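Long-range contacts in nitroreductase family protein (Sphingopyxis sp., PDB 7DP1), which probably reduces nitro groups of dinitroaniline herbicides, using NADPH as electron donor and a bound flavin mononucleotide as redox cofactor: residues V21-D26 / P211-P216; R27-A32 / I203-E208; P83-A88 / C177-G182; Q126-G131 / C173-W178. The protein carries 1 engineered substitution. All coordinates share one frame; numbering follows the deposited sequence.

Contact 1. Residues V21-D26 / P211-P216; sequences VRAFTD and PVNRWP. With FMN (flavin mononucleotide), chain C.
One asparagine carboxamide bridges two backbone groups of segment 21-26: Asn-213 takes a backbone N-H with its oxygen and gives its own N-H to a carbonyl one residue further on. Arg-22 N reaches Asn-213 OD1 at 3.0 Å, in the carbonyl plane, and Asn-213 ND2 reaches Ala-23 O at 3.0 Å, on a lone pair of that carbonyl. CG of Asn-213 lies anti to its own carbonyl carbon (chi1 -66°). ND2 also donates to Asp-207 O, so three bonds grip the amide and fix which end is oxygen. The Val-21 side chain crosses that of Asn-213 at about a right angle, its CG1 3.6 Å from OD1. Beside the amide, Val-212 straddles the chain: CG1, in the crowded position between backbone N and carbonyl carbon, presses on Ala-23 CB at 3.5 Å, while CG2 meets Arg-22 CB. Arg-22, extended from CG to NE, then runs to the flavin. Its NE donates to FMN O2 at 2.8 Å and its NH2 to FMN N1 at 3.1 Å, nearly straight (173°), with a weak second bond from NH2 to O2. The edge of the Trp-215 indole lies near NH1, and Arg-19 makes a cation-pi contact with that ring. With its backbone N held by Asn-213, Arg-22 sets a positive charge against the N1-C2-O2 edge of the isoalloxazine, which would probably stabilise negative charge there when the flavin is reduced, as in other flavoenzymes.

Contact 2. Residues R27-A32 / I203-E208; sequences RPVDRA and IGHADE
The oxygen of a water between the two chains is the best-held polar atom, gripped by two hydrogen bonds: it accepts from His-205 N at 2.7 Å and donates to Arg-27 O at 2.9 Å. Alongside, His-205 NE2 makes a weak bond to Pro-28 O at 3.1 Å. Over one face of the imidazole lies Arg-27, its side chain fully extended (chi1 178°, chi2 180°). CD sits above the ring centre, 3.4 Å from the centroid, as a CH-pi contact, and the guanidinium beyond it continues flat over the CE1 side, its plane only 3° from that of the ring. Arg-27 NE comes to 3.3 Å from His-205 CE1. Further in, Val-29 CG2 rests on Gly-204 CA at 3.8 Å and loosely on Ile-203 CG2. An alanine in place of His-205 would lack the ring and its weak bond to Pro-28 O, and would probably leave the Arg-27 chain less well ordered. Asp-30, at the N-cap, accepts weakly from Ala-32 N through OD1 as helix 31-41 begins. Arg-31 faces Trp-228 of the second subunit in a cation-pi contact. The contact thus joins the lead-in to that capped helix with the end of strand 195-204, an inner strand of the antiparallel sheet in this nitroreductase fold.

Contact 3. Residues P83-A88 / C177-G182; sequences PEYDIA and CWAMYG. Engineered in segment 83-88: Ala-88 (natural residue Tyr). With FMN (flavin mononucleotide), chain C.
The methyl of Ala-179 and the bent end of Met-180 are the bumps, and the loop 83-88 curls round them. Tyr-85 brings the CE2-CZ-OH side of its ring to Ala-179 CB, with OH at 3.5 Å, and Ile-87 CD1 touches the same methyl more loosely. Met-180 starts out away from the loop but, folded at chi2 (-76°) and chi3 (90°), brings CE back between Ile-87 and Pro-83: CE is 3.5 Å from Ile-87 CD1, a tight carbon pair, and 3.7 Å from Pro-83 CB. On the other flank Glu-84 CG, anti to the carbonyl carbon, lies 3.5 Å from Gly-182 CA, just where a side chain at Gly-182 would collide with it; the bend at chi2 then turns the carboxylate. Glu-84 N donates to Ala-179 O at 2.9 Å. Glu-84 OE1 is in a salt bridge with Arg-186, OE2 accepts from Leu-197 N, and Tyr-85 OH is hydrogen-bonded to Phe-198 O. An alanine in place of Glu-84 would probably loosen the packing on Gly-182 and leave Arg-186 without this carboxylate. Engineered Ala-88 (naturally tyrosine) does not touch segment 177-182. Gln-150 NE2 of the second subunit is hydrogen-bonded to Ile-87 O. The loop thus packs against the 3-10 turn whose Cys-177 N donates to FMN O4, in the flavin pocket of the nitroreductase fold.

Contact 4. Residues Q126-G131 / C173-W178; sequences QQNYRG and CPQECW. With FMN (flavin mononucleotide), chain C.
Hydrogen bonds centre on the amide of Gln-175, whose chain is extended beyond CG. Its NE2 gives one N-H to Asn-128 O at 2.8 Å, on a lone pair, and the other to Asn-128 OD1 at 3.0 Å, from above that carbonyl plane. Both acceptors lie close to the Gln-175 amide plane, and OE1 is gripped in turn by Trp-178 NE1 at 2.9 Å, almost straight (169°), so the amide is fixed in rotation. Asn-128 O also accepts from Gly-131 N. Tyr-129 OH donates to Cys-177 O at 3.0 Å, out of that carbonyl's plane. These bonds frame the FMN site of the nitroreductase fold, where strand 171-175 runs into a 3-10 turn beside the isoalloxazine: FMN N3 donates to Asn-128 OD1, and Glu-176 N donates to FMN N5 at 2.8 Å. The Gln-175 amide thus acts from the second shell, holding the Asn-128 OD1 that accepts from N3, while the Glu-176 N-H donated to N5 would probably influence the redox properties of the flavin. Aromatic contacts follow. The Tyr-129 ring turns its edge to the face of Trp-178 in a T-shaped pair, planes at 85° and centroids 5.3 Å apart, with CD1 over the rim of the six-membered ring. Cys-177 SG approaches the Tyr-129 ring obliquely, 4.4 Å from its centroid. Among apolar contacts, Pro-174 CG packs on FMN C9 at 3.4 Å, and Asn-128 CB meets Cys-177 SG.

Contacts 1 and 4 are buried, contact 4 nearest the chain centre; contacts 2 and 3 are partly buried, on opposite sides of that centre, their own centres about 26 Å apart. Contacts 2 and 4 reach neighbouring strands of one sheet, 195-204 and 171-175. Contacts 3 and 4 share Cys-177 and Trp-178; Ala-179 and Met-180 pack apolarly in contact 3, whereas contact 4 uses Cys-177 and Trp-178 beside buried amides. Contacts 1, 3 and 4 reach FMN: an arginine charge in contact 1, mainly backbone N-H groups in the others, plus an asparagine oxygen in contact 4. Contact 2, away from the flavin, relies on a stacked arginine and a water, and adjoins contact 1 through Ala-23 with Asp-207 and Thr-25 with His-205.

Contact 1. Residues V21-D26 / P211-P216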
# COMPACT_ATOMS: atom_id res chain seq x y z
N VAL A 21 -6.21 14.14 -7.42
CA VAL A 21 -6.69 15.49 -7.71
C VAL A 21 -5.55 16.46 -8.03
O VAL A 21 -4.60 16.60 -7.25
CB VAL A 21 -7.51 16.02 -6.51
CG1 VAL A 21 -7.76 17.49 -6.63
CG2 VAL A 21 -8.82 15.24 -6.41
N ARG A 22 -5.64 17.12 -9.18
CA ARG A 22 -4.57 18.03 -9.60
C ARG A 22 -5.08 19.45 -9.78
O ARG A 22 -4.58 20.21 -10.62
CB ARG A 22 -3.92 17.51 -10.89
CG ARG A 22 -3.31 16.12 -10.70
CD ARG A 22 -2.78 15.48 -11.97
NE ARG A 22 -2.22 14.16 -11.67
CZ ARG A 22 -2.85 13.01 -11.90
NH1 ARG A 22 -4.06 13.01 -12.44
NH2 ARG A 22 -2.26 11.85 -11.59
N ALA A 23 -6.09 19.80 -8.98
CA ALA A 23 -6.54 21.18 -8.86
C ALA A 23 -7.31 21.38 -7.56
O ALA A 23 -8.43 20.87 -7.40
CB ALA A 23 -7.40 21.57 -10.04
N PHE A 24 -6.71 22.15 -6.65
CA PHE A 24 -7.28 22.44 -5.34
C PHE A 24 -7.68 23.90 -5.18
O PHE A 24 -7.01 24.80 -5.70
CB PHE A 24 -6.28 22.09 -4.22
CG PHE A 24 -5.84 20.65 -4.21
CD1 PHE A 24 -4.79 20.23 -5.01
CD2 PHE A 24 -6.46 19.73 -3.38
CE1 PHE A 24 -4.37 18.90 -4.98
CE2 PHE A 24 -6.05 18.41 -3.36
CZ PHE A 24 -5.00 18.00 -4.16
N THR A 25 -8.76 24.14 -4.45
CA THR A 25 -9.09 25.49 -4.03
C THR A 25 -8.11 25.82 -2.90
O THR A 25 -7.43 24.93 -2.42
CB THR A 25 -10.54 25.60 -3.56
OG1 THR A 25 -10.68 24.98 -2.28
CG2 THR A 25 -11.48 24.91 -4.55
N ASP A 26 -8.06 27.06 -2.44
CA ASP A 26 -7.11 27.40 -1.37
C ASP A 26 -7.76 27.44 0.01
O ASP A 26 -7.28 28.10 0.92
CB ASP A 26 -6.46 28.75 -1.65
CG ASP A 26 -7.46 29.85 -1.73
OD1 ASP A 26 -8.65 29.57 -1.51
OD2 ASP A 26 -7.05 31.00 -2.01
N PRO A 211 -11.31 20.71 -15.02
CA PRO A 211 -11.35 19.71 -16.09
C PRO A 211 -10.42 18.57 -15.74
O PRO A 211 -10.71 17.39 -15.94
CB PRO A 211 -10.85 20.48 -17.33
CG PRO A 211 -10.04 21.61 -16.77
CD PRO A 211 -10.68 21.97 -15.46
N VAL A 212 -9.29 18.96 -15.16
CA VAL A 212 -8.26 18.05 -14.75
C VAL A 212 -8.80 17.04 -13.74
O VAL A 212 -8.29 15.94 -13.64
CB VAL A 212 -7.06 18.82 -14.17
CG1 VAL A 212 -7.38 19.33 -12.77
CG2 VAL A 212 -5.82 17.97 -14.15
N ASN A 213 -9.88 17.41 -13.05
CA ASN A 213 -10.46 16.55 -12.01
C ASN A 213 -11.71 15.75 -12.35
O ASN A 213 -12.26 15.09 -11.47
CB ASN A 213 -10.81 17.39 -10.78
CG ASN A 213 -9.60 17.97 -10.09
OD1 ASN A 213 -8.50 17.42 -10.17
ND2 ASN A 213 -9.79 19.09 -9.40
N ARG A 214 -12.17 15.76 -13.60
CA ARG A 214 -13.47 15.16 -13.88
C ARG A 214 -13.49 14.07 -14.96
O ARG A 214 -14.48 13.35 -15.10
CB ARG A 214 -14.47 16.25 -14.28
CG ARG A 214 -14.67 17.36 -13.26
CD ARG A 214 -15.88 18.21 -13.65
NE ARG A 214 -17.09 17.40 -13.59
CZ ARG A 214 -18.19 17.63 -14.30
NH1 ARG A 214 -18.24 18.63 -15.16
NH2 ARG A 214 -19.24 16.82 -14.16
N TRP A 215 -12.39 13.93 -15.68
CA TRP A 215 -12.28 12.87 -16.68
C TRP A 215 -12.24 11.50 -16.01
O TRP A 215 -11.66 11.34 -14.93
CB TRP A 215 -11.05 13.09 -17.56
CG TRP A 215 -9.77 13.23 -16.78
CD1 TRP A 215 -9.28 14.36 -16.20
CD2 TRP A 215 -8.85 12.18 -16.45
NE1 TRP A 215 -8.10 14.10 -15.56
CE2 TRP A 215 -7.81 12.77 -15.69
CE3 TRP A 215 -8.79 10.81 -16.73
CZ2 TRP A 215 -6.73 12.03 -15.20
CZ3 TRP A 215 -7.71 10.08 -16.25
CH2 TRP A 215 -6.70 10.69 -15.49
N PRO A 216 -12.86 10.49 -16.64
CA PRO A 216 -12.90 9.14 -16.07
C PRO A 216 -11.53 8.50 -16.17
O PRO A 216 -10.90 8.55 -17.23
CB PRO A 216 -13.93 8.43 -16.95
CG PRO A 216 -13.86 9.14 -18.24
CD PRO A 216 -13.53 10.56 -17.95
N1 FMN C . 0.44 11.69 -10.17
C2 FMN C . 1.11 12.81 -10.63
O2 FMN C . 0.55 13.58 -11.41
N3 FMN C . 2.40 13.07 -10.24
C4 FMN C . 3.05 12.23 -9.37
O4 FMN C . 4.21 12.50 -9.02
C4A FMN C . 2.39 11.10 -8.91
N5 FMN C . 3.01 10.22 -8.05
C5A FMN C . 2.35 9.11 -7.57
C6 FMN C . 3.02 8.26 -6.69
C7 FMN C . 2.39 7.14 -6.20
C7M FMN C . 3.08 6.22 -5.24
C8 FMN C . 1.09 6.85 -6.58
C8M FMN C . 0.45 5.63 -6.00
C9 FMN C . 0.41 7.69 -7.47
C9A FMN C . 1.05 8.83 -7.97
N10 FMN C . 0.42 9.70 -8.86
C10 FMN C . 1.09 10.82 -9.32
C1' FMN C . -0.99 9.47 -9.30
C2' FMN C . -1.17 8.39 -10.36
O2' FMN C . -0.84 8.91 -11.62
C3' FMN C . -2.63 7.96 -10.35
O3' FMN C . -2.84 7.24 -9.15
C4' FMN C . -3.03 7.05 -11.51
O4' FMN C . -2.95 7.69 -12.77
C5' FMN C . -4.47 6.64 -11.29
O5' FMN C . -5.25 7.81 -11.29
P FMN C . -6.24 8.02 -10.04
O1P FMN C . -6.79 9.42 -10.10
O2P FMN C . -7.35 7.00 -10.11
O3P FMN C . -5.45 7.81 -8.76

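Contact 2. Residues R27-A32 / I203-E208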
# COMPACT_ATOMS: atom_id res chain seq x y z
N ARG A 27 -8.89 26.76 0.13
CA ARG A 27 -9.51 26.57 1.42
C ARG A 27 -8.53 25.79 2.30
O ARG A 27 -8.02 24.75 1.88
CB ARG A 27 -10.83 25.82 1.25
CG ARG A 27 -11.57 25.50 2.52
CD ARG A 27 -12.85 24.76 2.18
NE ARG A 27 -13.58 24.36 3.38
CZ ARG A 27 -14.72 23.67 3.36
NH1 ARG A 27 -15.26 23.33 2.20
NH2 ARG A 27 -15.32 23.33 4.49
N PRO A 28 -8.23 26.32 3.49
CA PRO A 28 -7.29 25.67 4.41
C PRO A 28 -7.79 24.30 4.84
O PRO A 28 -8.98 24.01 4.77
CB PRO A 28 -7.25 26.61 5.61
CG PRO A 28 -8.48 27.44 5.50
CD PRO A 28 -8.72 27.59 4.03
N VAL A 29 -6.85 23.47 5.26
CA VAL A 29 -7.17 22.18 5.82
C VAL A 29 -7.11 22.27 7.35
O VAL A 29 -6.14 22.78 7.92
CB VAL A 29 -6.21 21.11 5.29
CG1 VAL A 29 -6.56 19.76 5.86
CG2 VAL A 29 -6.29 21.07 3.78
N ASP A 30 -8.15 21.79 8.01
CA ASP A 30 -8.22 21.77 9.47
C ASP A 30 -7.16 20.85 10.06
O ASP A 30 -7.25 19.63 9.90
CB ASP A 30 -9.60 21.31 9.93
CG ASP A 30 -9.70 21.23 11.44
OD1 ASP A 30 -8.91 21.90 12.13
OD2 ASP A 30 -10.56 20.46 11.94
N ARG A 31 -6.16 21.43 10.73
CA ARG A 31 -5.13 20.63 11.42
C ARG A 31 -5.74 19.54 12.29
O ARG A 31 -5.25 18.41 12.34
CB ARG A 31 -4.24 21.51 12.30
CG ARG A 31 -3.24 20.72 13.15
CD ARG A 31 -2.67 21.55 14.29
NE ARG A 31 -1.51 20.91 14.92
CZ ARG A 31 -1.55 19.83 15.69
NH1 ARG A 31 -0.42 19.35 16.20
NH2 ARG A 31 -2.70 19.23 15.95
N ALA A 32 -6.82 19.90 12.99
CA ALA A 32 -7.54 18.97 13.86
C ALA A 32 -8.08 17.76 13.12
O ALA A 32 -7.94 16.62 13.59
CB ALA A 32 -8.68 19.69 14.55
N ILE A 203 -2.35 17.56 -0.28
CA ILE A 203 -3.63 17.48 0.43
C ILE A 203 -4.41 18.79 0.42
O ILE A 203 -3.83 19.85 0.69
CB ILE A 203 -3.42 17.07 1.91
CG1 ILE A 203 -2.93 15.63 2.00
CG2 ILE A 203 -4.72 17.15 2.69
CD1 ILE A 203 -2.66 15.18 3.42
N GLY A 204 -5.71 18.72 0.14
CA GLY A 204 -6.55 19.90 0.15
C GLY A 204 -7.98 19.65 -0.29
O GLY A 204 -8.41 18.49 -0.40
N HIS A 205 -8.71 20.74 -0.53
CA HIS A 205 -10.08 20.68 -0.98
C HIS A 205 -10.09 20.70 -2.51
O HIS A 205 -9.52 21.61 -3.12
CB HIS A 205 -10.88 21.87 -0.43
CG HIS A 205 -11.03 21.86 1.06
ND1 HIS A 205 -12.12 21.29 1.70
CD2 HIS A 205 -10.24 22.35 2.04
CE1 HIS A 205 -11.99 21.44 3.00
NE2 HIS A 205 -10.86 22.08 3.24
N ALA A 206 -10.73 19.71 -3.12
CA ALA A 206 -10.76 19.61 -4.58
C ALA A 206 -11.54 20.73 -5.27
O ALA A 206 -12.64 21.09 -4.86
CB ALA A 206 -11.34 18.27 -4.98
N ASP A 207 -10.96 21.28 -6.34
CA ASP A 207 -11.70 22.18 -7.23
C ASP A 207 -12.60 21.31 -8.11
O ASP A 207 -12.18 20.80 -9.14
CB ASP A 207 -10.74 23.03 -8.09
CG ASP A 207 -11.46 23.91 -9.12
OD1 ASP A 207 -12.70 23.81 -9.26
OD2 ASP A 207 -10.77 24.72 -9.78
N GLU A 208 -13.86 21.20 -7.71
CA GLU A 208 -14.74 20.19 -8.26
C GLU A 208 -15.38 20.62 -9.57
O GLU A 208 -16.34 20.01 -10.04
CB GLU A 208 -15.79 19.83 -7.22
CG GLU A 208 -16.02 20.94 -6.21
CD GLU A 208 -16.64 20.45 -4.92
OE1 GLU A 208 -17.43 19.48 -4.96
OE2 GLU A 208 -16.34 21.03 -3.85
O HOH W 1 -7.81 23.24 -0.53

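Contact 3. Residues P83-A88 / C177-G182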
# COMPACT_ATOMS: atom_id res chain seq x y z
N PRO A 83 17.71 11.67 -7.56
CA PRO A 83 16.73 10.58 -7.41
C PRO A 83 16.96 9.80 -6.12
O PRO A 83 18.11 9.45 -5.88
CB PRO A 83 16.98 9.72 -8.65
CG PRO A 83 17.70 10.59 -9.59
CD PRO A 83 18.56 11.48 -8.76
N GLU A 84 15.93 9.56 -5.32
CA GLU A 84 16.05 8.75 -4.10
C GLU A 84 16.16 7.27 -4.46
O GLU A 84 16.76 6.47 -3.73
CB GLU A 84 14.83 8.93 -3.17
CG GLU A 84 14.78 10.16 -2.33
CD GLU A 84 15.79 10.17 -1.19
OE1 GLU A 84 16.96 10.52 -1.45
OE2 GLU A 84 15.43 9.84 -0.03
N TYR A 85 15.56 6.91 -5.59
CA TYR A 85 15.48 5.53 -6.07
C TYR A 85 14.96 5.56 -7.50
O TYR A 85 14.80 6.63 -8.08
CB TYR A 85 14.55 4.70 -5.18
CG TYR A 85 13.19 5.35 -5.02
CD1 TYR A 85 12.18 5.14 -5.96
CD2 TYR A 85 12.91 6.18 -3.94
CE1 TYR A 85 10.93 5.74 -5.82
CE2 TYR A 85 11.66 6.78 -3.79
CZ TYR A 85 10.68 6.56 -4.74
OH TYR A 85 9.45 7.15 -4.61
N ASP A 86 14.67 4.39 -8.06
CA ASP A 86 14.06 4.31 -9.40
C ASP A 86 12.55 4.45 -9.32
O ASP A 86 11.86 3.53 -8.83
CB ASP A 86 14.41 2.98 -10.05
CG ASP A 86 15.81 2.96 -10.59
OD1 ASP A 86 16.46 4.02 -10.59
OD2 ASP A 86 16.28 1.88 -10.98
N ILE A 87 12.02 5.58 -9.80
CA ILE A 87 10.58 5.82 -9.70
C ILE A 87 9.84 4.88 -10.65
O ILE A 87 9.01 4.06 -10.23
CB ILE A 87 10.23 7.28 -10.03
CG1 ILE A 87 10.96 8.22 -9.06
CG2 ILE A 87 8.72 7.50 -9.96
CD1 ILE A 87 10.53 9.68 -9.17
N ALA A 88 10.13 5.00 -11.94
CA ALA A 88 9.67 4.01 -12.90
C ALA A 88 10.72 2.91 -12.98
O ALA A 88 11.92 3.19 -12.88
CB ALA A 88 9.42 4.63 -14.26
N CYS A 177 7.00 12.53 -7.61
CA CYS A 177 7.87 13.51 -8.26
C CYS A 177 8.90 14.12 -7.29
O CYS A 177 10.01 14.48 -7.68
CB CYS A 177 7.04 14.62 -8.90
SG CYS A 177 5.99 15.51 -7.72
N TRP A 178 8.52 14.20 -6.01
CA TRP A 178 9.40 14.75 -4.98
C TRP A 178 10.64 13.88 -4.74
O TRP A 178 11.70 14.38 -4.33
CB TRP A 178 8.61 14.93 -3.66
CG TRP A 178 7.48 15.93 -3.83
CD1 TRP A 178 6.15 15.64 -3.99
CD2 TRP A 178 7.59 17.36 -3.93
NE1 TRP A 178 5.43 16.79 -4.17
CE2 TRP A 178 6.29 17.86 -4.13
CE3 TRP A 178 8.66 18.25 -3.85
CZ2 TRP A 178 6.03 19.23 -4.24
CZ3 TRP A 178 8.41 19.62 -3.97
CH2 TRP A 178 7.10 20.09 -4.16
N ALA A 179 10.52 12.59 -5.01
CA ALA A 179 11.66 11.70 -4.84
C ALA A 179 12.75 11.99 -5.87
O ALA A 179 13.89 11.54 -5.70
CB ALA A 179 11.21 10.21 -4.92
N MET A 180 12.43 12.74 -6.92
CA MET A 180 13.43 13.24 -7.88
C MET A 180 14.45 14.19 -7.25
O MET A 180 15.52 14.41 -7.82
CB MET A 180 12.76 13.94 -9.06
CG MET A 180 12.09 12.99 -10.04
SD MET A 180 13.32 12.18 -11.08
CE MET A 180 13.72 10.72 -10.12
N TYR A 181 14.10 14.78 -6.12
CA TYR A 181 15.00 15.71 -5.43
C TYR A 181 15.02 15.38 -3.95
O TYR A 181 14.98 16.29 -3.12
CB TYR A 181 14.57 17.17 -5.62
CG TYR A 181 14.41 17.57 -7.05
CD1 TYR A 181 15.51 17.89 -7.83
CD2 TYR A 181 13.15 17.58 -7.64
CE1 TYR A 181 15.37 18.23 -9.15
CE2 TYR A 181 13.00 17.93 -8.97
CZ TYR A 181 14.12 18.25 -9.72
OH TYR A 181 13.98 18.60 -11.04
N GLY A 182 15.07 14.09 -3.63
CA GLY A 182 14.97 13.61 -2.26
C GLY A 182 15.88 14.33 -1.28
O GLY A 182 15.42 14.79 -0.23
N1 FMN C . 0.44 11.69 -10.17
C2 FMN C . 1.11 12.81 -10.63
O2 FMN C . 0.55 13.58 -11.41
N3 FMN C . 2.40 13.07 -10.24
C4 FMN C . 3.05 12.23 -9.37
O4 FMN C . 4.21 12.50 -9.02
C4A FMN C . 2.39 11.10 -8.91
N5 FMN C . 3.01 10.22 -8.05
C5A FMN C . 2.35 9.11 -7.57
C6 FMN C . 3.02 8.26 -6.69
C7 FMN C . 2.39 7.14 -6.20
C7M FMN C . 3.08 6.22 -5.24
C8 FMN C . 1.09 6.85 -6.58
C8M FMN C . 0.45 5.63 -6.00
C9 FMN C . 0.41 7.69 -7.47
C9A FMN C . 1.05 8.83 -7.97
N10 FMN C . 0.42 9.70 -8.86
C10 FMN C . 1.09 10.82 -9.32
C1' FMN C . -0.99 9.47 -9.30
C2' FMN C . -1.17 8.39 -10.36
O2' FMN C . -0.84 8.91 -11.62
C3' FMN C . -2.63 7.96 -10.35
O3' FMN C . -2.84 7.24 -9.15
C4' FMN C . -3.03 7.05 -11.51
O4' FMN C . -2.95 7.69 -12.77
C5' FMN C . -4.47 6.64 -11.29
O5' FMN C . -5.25 7.81 -11.29
P FMN C . -6.24 8.02 -10.04
O1P FMN C . -6.79 9.42 -10.10
O2P FMN C . -7.35 7.00 -10.11
O3P FMN C . -5.45 7.81 -8.76

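Contact 4. Residues Q126-G131 / C173-W178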
# COMPACT_ATOMS: atom_id res chain seq x y z
N GLN A 126 5.17 20.73 -14.30
CA GLN A 126 5.89 21.45 -13.27
C GLN A 126 4.99 21.87 -12.11
O GLN A 126 5.47 22.13 -11.01
CB GLN A 126 6.61 22.65 -13.88
CG GLN A 126 7.62 22.23 -14.93
CD GLN A 126 8.92 23.01 -14.86
OE1 GLN A 126 8.95 24.14 -14.37
NE2 GLN A 126 10.00 22.40 -15.34
N GLN A 127 3.68 21.91 -12.35
CA GLN A 127 2.71 22.23 -11.32
C GLN A 127 2.80 21.22 -10.18
O GLN A 127 2.42 21.51 -9.05
CB GLN A 127 1.29 22.23 -11.90
CG GLN A 127 0.97 23.44 -12.77
CD GLN A 127 0.61 24.68 -11.97
OE1 GLN A 127 0.84 24.75 -10.76
NE2 GLN A 127 0.05 25.67 -12.64
N ASN A 128 3.33 20.03 -10.48
CA ASN A 128 3.55 18.99 -9.48
C ASN A 128 4.32 19.57 -8.30
O ASN A 128 4.05 19.26 -7.13
CB ASN A 128 4.36 17.81 -10.05
CG ASN A 128 3.48 16.71 -10.66
OD1 ASN A 128 3.09 15.77 -9.97
ND2 ASN A 128 3.23 16.80 -11.96
N TYR A 129 5.30 20.40 -8.61
CA TYR A 129 6.20 20.90 -7.59
C TYR A 129 5.61 22.09 -6.83
O TYR A 129 6.27 22.66 -5.96
CB TYR A 129 7.56 21.20 -8.22
CG TYR A 129 8.18 19.91 -8.72
CD1 TYR A 129 8.61 18.93 -7.82
CD2 TYR A 129 8.30 19.64 -10.08
CE1 TYR A 129 9.15 17.73 -8.27
CE2 TYR A 129 8.85 18.43 -10.54
CZ TYR A 129 9.27 17.49 -9.63
OH TYR A 129 9.82 16.31 -10.07
N ARG A 130 4.35 22.42 -7.12
CA ARG A 130 3.56 23.27 -6.24
C ARG A 130 2.38 22.49 -5.65
O ARG A 130 1.43 23.09 -5.14
CB ARG A 130 3.01 24.47 -7.01
CG ARG A 130 3.97 25.10 -8.00
CD ARG A 130 3.27 26.24 -8.74
NE ARG A 130 3.79 27.56 -8.40
CZ ARG A 130 4.89 28.10 -8.93
NH1 ARG A 130 5.58 27.42 -9.84
NH2 ARG A 130 5.28 29.30 -8.56
N GLY A 131 2.45 21.17 -5.69
CA GLY A 131 1.41 20.34 -5.11
C GLY A 131 0.07 20.62 -5.79
O GLY A 131 -1.00 20.40 -5.21
N CYS A 173 -3.40 14.09 -3.85
CA CYS A 173 -2.64 13.59 -4.97
C CYS A 173 -1.37 12.97 -4.43
O CYS A 173 -0.52 13.68 -3.92
CB CYS A 173 -2.30 14.71 -5.96
SG CYS A 173 -1.64 14.07 -7.54
N PRO A 174 -1.24 11.63 -4.52
CA PRO A 174 0.06 11.04 -4.20
C PRO A 174 1.08 11.50 -5.24
O PRO A 174 0.72 11.63 -6.41
CB PRO A 174 -0.20 9.54 -4.27
CG PRO A 174 -1.41 9.41 -5.15
CD PRO A 174 -2.23 10.63 -4.95
N GLN A 175 2.30 11.81 -4.82
CA GLN A 175 3.30 12.37 -5.74
C GLN A 175 4.69 11.80 -5.55
O GLN A 175 5.36 12.13 -4.58
CB GLN A 175 3.40 13.88 -5.58
CG GLN A 175 2.21 14.69 -5.99
CD GLN A 175 2.55 16.17 -5.96
OE1 GLN A 175 2.60 16.78 -4.90
NE2 GLN A 175 2.82 16.74 -7.14
N GLU A 176 5.15 10.99 -6.50
CA GLU A 176 6.51 10.48 -6.43
C GLU A 176 7.51 11.47 -7.00
O GLU A 176 8.72 11.27 -6.91
CB GLU A 176 6.62 9.16 -7.19
CG GLU A 176 6.63 7.97 -6.30
CD GLU A 176 6.10 6.73 -7.01
OE1 GLU A 176 5.87 6.79 -8.24
OE2 GLU A 176 5.92 5.71 -6.32
N CYS A 177 7.00 12.53 -7.61
CA CYS A 177 7.87 13.51 -8.26
C CYS A 177 8.90 14.12 -7.29
O CYS A 177 10.01 14.48 -7.68
CB CYS A 177 7.04 14.62 -8.90
SG CYS A 177 5.99 15.51 -7.72
N TRP A 178 8.52 14.20 -6.01
CA TRP A 178 9.40 14.75 -4.98
C TRP A 178 10.64 13.88 -4.74
O TRP A 178 11.70 14.38 -4.33
CB TRP A 178 8.61 14.93 -3.66
CG TRP A 178 7.48 15.93 -3.83
CD1 TRP A 178 6.15 15.64 -3.99
CD2 TRP A 178 7.59 17.36 -3.93
NE1 TRP A 178 5.43 16.79 -4.17
CE2 TRP A 178 6.29 17.86 -4.13
CE3 TRP A 178 8.66 18.25 -3.85
CZ2 TRP A 178 6.03 19.23 -4.24
CZ3 TRP A 178 8.41 19.62 -3.97
CH2 TRP A 178 7.10 20.09 -4.16
N1 FMN C . 0.44 11.69 -10.17
C2 FMN C . 1.11 12.81 -10.63
O2 FMN C . 0.55 13.58 -11.41
N3 FMN C . 2.40 13.07 -10.24
C4 FMN C . 3.05 12.23 -9.37
O4 FMN C . 4.21 12.50 -9.02
C4A FMN C . 2.39 11.10 -8.91
N5 FMN C . 3.01 10.22 -8.05
C5A FMN C . 2.35 9.11 -7.57
C6 FMN C . 3.02 8.26 -6.69
C7 FMN C . 2.39 7.14 -6.20
C7M FMN C . 3.08 6.22 -5.24
C8 FMN C . 1.09 6.85 -6.58
C8M FMN C . 0.45 5.63 -6.00
C9 FMN C . 0.41 7.69 -7.47
C9A FMN C . 1.05 8.83 -7.97
N10 FMN C . 0.42 9.70 -8.86
C10 FMN C . 1.09 10.82 -9.32
C1' FMN C . -0.99 9.47 -9.30
C2' FMN C . -1.17 8.39 -10.36
O2' FMN C . -0.84 8.91 -11.62
C3' FMN C . -2.63 7.96 -10.35
O3' FMN C . -2.84 7.24 -9.15
C4' FMN C . -3.03 7.05 -11.51
O4' FMN C . -2.95 7.69 -12.77
C5' FMN C . -4.47 6.64 -11.29
O5' FMN C . -5.25 7.81 -11.29
P FMN C . -6.24 8.02 -10.04
O1P FMN C . -6.79 9.42 -10.10
O2P FMN C . -7.35 7.00 -10.11
O3P FMN C . -5.45 7.81 -8.76